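Local coordinates for protein short-chain dehydrogenase/reductase SDR (Burkholderia phymatum, PDB 5IG2) that binds NAD in a Rossmann-type fold and, like other short-chain dehydrogenases/reductases, probably interconverts alcohol and carbonyl groups of a substrate by NAD-dependent hydride transfer, at residues B[124-127]-B[128-132]. Sequence-based numbering, arbitrary orientation.
Sequences MGVA and HGVRV
Four consecutive i to i+4 backbone hydrogen bonds join 124-127 to 128-132 as regular alpha-helix, running from His-128 N to Met-124 O (2.7 Å, N-H...O angle 172°) through to Arg-131 N to Ala-127 O (2.8 Å). Both segments belong to helix 112-140 of the Rossmann fold, which packs beside the parallel sheet and, near Gly-125, approaches the NAD-binding Val-72. The His-128 ring folds back over the preceding turn: with CG beside its own backbone N (chi1 -66°), CG and CD2 each lie 3.2 Å from Met-124 O, the carbonyl that already accepts the His-128 N-H and that rests against the CG-CD2 side of the ring. At its far side NE2 makes a weak hydrogen bond to Ser-73 O, a polar partner for this ring nitrogen, while the side chain also packs on Val-78 of helix 75-89. On another face of the helix, Val-126 and Val-130 form an apolar pair one turn apart, CG1 of the first 4.4 Å from CG2 of the second; both touch Asn-97 of strand 94-97, and Leu-174 and Leu-178 of helix 162-185 adjoin them respectively. The face bearing Met-124, Ala-127, His-128 and Arg-131 meets the second subunit, with Trp-115 of that chain against Met-124 and Ala-127. The Arg-131 chain runs extended through chi1 and chi2, then bends at chi3 (55°), bringing the guanidinium back beside the imidazole, where His-128 ND1 lies in the guanidinium plane, 3.0 Å from Arg-131 NH2.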
loop_
_atom_site.group_PDB
_atom_site.type_symbol
_atom_site.label_atom_id
_atom_site.label_comp_id
_atom_site.label_asym_id
_atom_site.label_seq_id
_atom_site.Cartn_x
_atom_site.Cartn_y
_atom_site.Cartn_z
ATOM N N MET B 124 57.369 -22.505 8.720
ATOM C CA MET B 124 58.450 -21.738 8.110
ATOM C C MET B 124 58.070 -20.273 7.917
ATOM O O MET B 124 58.926 -19.387 8.042
ATOM C CB MET B 124 58.857 -22.375 6.785
ATOM C CG MET B 124 59.462 -23.756 6.972
ATOM S SD MET B 124 60.802 -23.765 8.211
ATOM C CE MET B 124 60.784 -25.494 8.701
ATOM N N GLY B 125 56.804 -19.990 7.598
ATOM C CA GLY B 125 56.389 -18.597 7.479
ATOM C C GLY B 125 56.582 -17.837 8.780
ATOM O O GLY B 125 57.090 -16.713 8.789
ATOM N N VAL B 126 56.198 -18.453 9.896
ATOM C CA VAL B 126 56.426 -17.846 11.204
ATOM C C VAL B 126 57.918 -17.738 11.481
ATOM O O VAL B 126 58.398 -16.722 11.998
ATOM C CB VAL B 126 55.711 -18.665 12.296
ATOM C CG1 VAL B 126 56.140 -18.189 13.687
ATOM C CG2 VAL B 126 54.202 -18.565 12.116
ATOM N N ALA B 127 58.671 -18.791 11.145
ATOM C CA ALA B 127 60.110 -18.800 11.373
ATOM C C ALA B 127 60.788 -17.672 10.609
ATOM O O ALA B 127 61.598 -16.927 11.176
ATOM C CB ALA B 127 60.706 -20.156 10.980
ATOM N N HIS B 128 60.467 -17.525 9.317
ATOM C CA HIS B 128 61.050 -16.433 8.545
ATOM C C HIS B 128 60.668 -15.086 9.146
ATOM O O HIS B 128 61.500 -14.174 9.221
ATOM C CB HIS B 128 60.595 -16.489 7.090
ATOM C CG HIS B 128 61.077 -17.681 6.330
ATOM N ND1 HIS B 128 62.361 -18.169 6.433
ATOM C CD2 HIS B 128 60.452 -18.457 5.410
ATOM C CE1 HIS B 128 62.500 -19.208 5.627
ATOM N NE2 HIS B 128 61.360 -19.400 4.988
ATOM N N GLY B 129 59.404 -14.941 9.558
ATOM C CA GLY B 129 58.969 -13.696 10.173
ATOM C C GLY B 129 59.803 -13.340 11.389
ATOM O O GLY B 129 60.331 -12.232 11.497
ATOM N N VAL B 130 59.966 -14.294 12.303
ATOM C CA VAL B 130 60.774 -14.053 13.496
ATOM C C VAL B 130 62.217 -13.749 13.115
ATOM O O VAL B 130 62.811 -12.771 13.590
ATOM C CB VAL B 130 60.686 -15.261 14.441
ATOM C CG1 VAL B 130 61.768 -15.174 15.535
ATOM C CG2 VAL B 130 59.281 -15.352 15.029
ATOM N N ARG B 131 62.797 -14.580 12.245
ATOM C CA ARG B 131 64.203 -14.421 11.873
ATOM C C ARG B 131 64.469 -13.071 11.218
ATOM O O ARG B 131 65.495 -12.434 11.484
ATOM C CB ARG B 131 64.624 -15.556 10.934
ATOM C CG ARG B 131 66.047 -15.449 10.424
ATOM C CD ARG B 131 66.391 -16.618 9.517
ATOM N NE ARG B 131 65.447 -16.758 8.416
ATOM C CZ ARG B 131 65.473 -16.017 7.315
ATOM N NH1 ARG B 131 66.398 -15.070 7.176
ATOM N NH2 ARG B 131 64.571 -16.215 6.359
ATOM N N VAL B 132 63.559 -12.619 10.361
ATOM C CA VAL B 132 63.785 -11.382 9.626
ATOM C C VAL B 132 63.495 -10.164 10.495
ATOM O O VAL B 132 64.276 -9.205 10.526
ATOM C CB VAL B 132 62.942 -11.369 8.339
ATOM C CG1 VAL B 132 62.918 -9.973 7.742
ATOM C CG2 VAL B 132 63.507 -12.388 7.334
#